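Local coordinates for protein collagen alpha-1(XX) chain (Homo sapiens, PDB 5KF4) that forms part of a collagen chain, its fibronectin type III domain probably serving as an extracellular spacer or binding module, at residues L17-I27 against L92-P100. Sequence-based numbering, arbitrary orientation.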
# COMPACT_ATOMS: atom_id res chain seq x y z
N LEU A 17 -9.47 -1.65 2.32
CA LEU A 17 -8.38 -2.29 1.59
C LEU A 17 -8.68 -3.75 1.29
O LEU A 17 -9.03 -4.52 2.18
CB LEU A 17 -7.08 -2.18 2.39
CG LEU A 17 -5.84 -2.75 1.70
CD1 LEU A 17 -5.40 -1.80 0.60
CD2 LEU A 17 -4.71 -3.00 2.68
N VAL A 18 -8.54 -4.14 0.03
CA VAL A 18 -8.80 -5.51 -0.40
C VAL A 18 -7.56 -6.12 -1.06
O VAL A 18 -7.12 -5.67 -2.11
CB VAL A 18 -9.99 -5.59 -1.38
CG1 VAL A 18 -10.29 -7.03 -1.73
CG2 VAL A 18 -11.22 -4.92 -0.78
N LEU A 19 -7.02 -7.16 -0.44
CA LEU A 19 -5.83 -7.84 -0.95
C LEU A 19 -6.20 -9.18 -1.58
O LEU A 19 -6.51 -10.14 -0.87
CB LEU A 19 -4.79 -8.06 0.17
CG LEU A 19 -4.36 -6.91 1.08
CD1 LEU A 19 -5.40 -6.58 2.14
CD2 LEU A 19 -3.03 -7.22 1.74
N SER A 20 -6.19 -9.25 -2.91
CA SER A 20 -6.64 -10.45 -3.62
C SER A 20 -5.66 -10.91 -4.69
O SER A 20 -4.54 -10.40 -4.78
CB SER A 20 -8.01 -10.20 -4.25
OG SER A 20 -7.96 -9.14 -5.19
N GLN A 21 -6.10 -11.86 -5.52
CA GLN A 21 -5.31 -12.42 -6.61
C GLN A 21 -3.90 -12.77 -6.15
O GLN A 21 -2.91 -12.40 -6.79
CB GLN A 21 -5.24 -11.46 -7.80
CG GLN A 21 -6.60 -11.04 -8.33
CD GLN A 21 -6.50 -10.10 -9.51
OE1 GLN A 21 -5.42 -9.89 -10.06
NE2 GLN A 21 -7.63 -9.54 -9.92
N VAL A 22 -3.82 -13.48 -5.03
CA VAL A 22 -2.55 -13.81 -4.43
C VAL A 22 -1.91 -14.96 -5.17
O VAL A 22 -2.49 -16.03 -5.29
CB VAL A 22 -2.71 -14.18 -2.94
CG1 VAL A 22 -1.35 -14.39 -2.29
CG2 VAL A 22 -3.51 -13.12 -2.22
N THR A 23 -0.71 -14.72 -5.68
CA THR A 23 0.05 -15.76 -6.35
C THR A 23 1.35 -16.00 -5.59
O THR A 23 1.51 -15.52 -4.46
CB THR A 23 0.35 -15.41 -7.82
OG1 THR A 23 1.42 -14.46 -7.88
CG2 THR A 23 -0.90 -14.83 -8.49
N SER A 24 2.27 -16.73 -6.20
CA SER A 24 3.57 -16.98 -5.60
C SER A 24 4.43 -15.72 -5.56
O SER A 24 5.33 -15.60 -4.73
CB SER A 24 4.30 -18.09 -6.36
OG SER A 24 3.65 -18.38 -7.59
N SER A 25 4.15 -14.79 -6.47
CA SER A 25 5.01 -13.62 -6.62
C SER A 25 4.25 -12.29 -6.68
O SER A 25 4.86 -11.23 -6.81
CB SER A 25 5.87 -13.77 -7.87
OG SER A 25 5.07 -13.79 -9.04
N SER A 26 2.93 -12.34 -6.60
CA SER A 26 2.11 -11.13 -6.74
C SER A 26 0.87 -11.12 -5.85
O SER A 26 0.33 -12.16 -5.49
CB SER A 26 1.67 -10.96 -8.20
OG SER A 26 0.56 -11.80 -8.48
N ILE A 27 0.44 -9.91 -5.49
CA ILE A 27 -0.86 -9.73 -4.86
C ILE A 27 -1.55 -8.54 -5.52
O ILE A 27 -0.88 -7.68 -6.11
CB ILE A 27 -0.77 -9.45 -3.34
CG1 ILE A 27 -0.21 -8.06 -3.08
CG2 ILE A 27 -0.01 -10.56 -2.62
CD1 ILE A 27 -0.59 -7.49 -1.73
N LEU A 92 -4.12 2.66 4.78
CA LEU A 92 -4.64 1.33 5.04
C LEU A 92 -3.49 0.33 5.07
O LEU A 92 -2.48 0.51 4.40
CB LEU A 92 -5.63 0.92 3.95
CG LEU A 92 -6.76 1.88 3.59
CD1 LEU A 92 -7.52 1.40 2.36
CD2 LEU A 92 -7.71 2.03 4.76
N ARG A 93 -3.66 -0.73 5.84
CA ARG A 93 -2.67 -1.79 5.82
C ARG A 93 -3.22 -3.15 6.22
O ARG A 93 -4.28 -3.25 6.85
CB ARG A 93 -1.46 -1.43 6.70
CG ARG A 93 -1.75 -1.28 8.17
CD ARG A 93 -0.44 -1.06 8.91
NE ARG A 93 -0.56 -0.12 10.03
CZ ARG A 93 0.48 0.30 10.74
NH1 ARG A 93 1.70 -0.14 10.47
NH2 ARG A 93 0.29 1.15 11.74
N GLY A 94 -2.51 -4.20 5.82
CA GLY A 94 -2.89 -5.56 6.13
C GLY A 94 -1.77 -6.55 5.85
O GLY A 94 -0.80 -6.23 5.17
N LEU A 95 -1.92 -7.76 6.39
CA LEU A 95 -0.94 -8.81 6.19
C LEU A 95 -1.45 -9.82 5.18
O LEU A 95 -2.59 -10.27 5.26
CB LEU A 95 -0.61 -9.52 7.51
CG LEU A 95 0.07 -8.71 8.61
CD1 LEU A 95 0.01 -9.49 9.91
CD2 LEU A 95 1.52 -8.40 8.24
N VAL A 96 -0.60 -10.18 4.23
CA VAL A 96 -0.93 -11.25 3.29
C VAL A 96 0.29 -12.14 3.05
O VAL A 96 1.41 -11.66 2.89
CB VAL A 96 -1.45 -10.68 1.95
CG1 VAL A 96 -0.44 -9.71 1.34
CG2 VAL A 96 -1.78 -11.81 0.98
N THR A 97 0.07 -13.45 3.07
CA THR A 97 1.14 -14.41 2.80
C THR A 97 0.97 -14.94 1.38
O THR A 97 -0.10 -15.44 1.03
CB THR A 97 1.14 -15.58 3.81
OG1 THR A 97 1.42 -15.08 5.12
CG2 THR A 97 2.21 -16.59 3.45
N THR A 98 2.02 -14.82 0.57
CA THR A 98 1.96 -15.28 -0.81
C THR A 98 1.86 -16.80 -0.88
O THR A 98 2.28 -17.51 0.03
CB THR A 98 3.20 -14.81 -1.63
OG1 THR A 98 4.40 -15.25 -1.00
CG2 THR A 98 3.23 -13.29 -1.74
N ALA A 99 1.26 -17.29 -1.96
CA ALA A 99 1.13 -18.72 -2.21
C ALA A 99 2.50 -19.41 -2.26
O ALA A 99 3.50 -18.75 -2.55
CB ALA A 99 0.36 -18.96 -3.50
N PRO A 100 2.55 -20.72 -1.97
CA PRO A 100 3.82 -21.46 -1.99
C PRO A 100 4.48 -21.50 -3.37
O PRO A 100 3.79 -21.67 -4.38
CB PRO A 100 3.41 -22.87 -1.55
CG PRO A 100 2.18 -22.66 -0.74
CD PRO A 100 1.45 -21.54 -1.43
OXT PRO A 100 5.70 -21.36 -3.50
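Val96 meets Leu19, Val22 and Ile27 along one edge of a fibronectin type III beta sandwich. Strand 15-20 belongs to the three-stranded sheet and strand 87-97 to the four-stranded one. Their parts 17-20 and 92-97 run in roughly the same direction, 31° apart, with axes 7.7 Å apart at closest approach and side chains between them. The tight part centres on Val96. Val96 CG1 sits between the backbone N and the carbonyl carbon (chi1 56°), which brings it to 3.6 Å from Leu19 CD2. The same methyl faces Ile27 CD1 tip to tip. The Val96 and Val22 side chains pass each other in opposite directions, their CG2 atoms 3.9 Å apart. An alanine here would probably open a gap between the sheets and leave the methyls of Leu19, Val22 and Ile27 without their partner. Toward the start of both segments, Leu92 CD1 lies 3.6 Å from Leu17 CB, and Leu17 CD2 rests over the backbone of Arg93 and Gly94. The outer side is looser: Arg93 and Thr97 direct their CB atoms away from segment 17-27, are exposed and are little touched by it. Past the strands, Thr98 OG1 is hydrogen-bonded to Ala71 O and Thr74 N. Beside it, Ala99 N gives a hydrogen bond to Thr23 O (3.1 Å), approaching from above the carbonyl plane, 57° out of it.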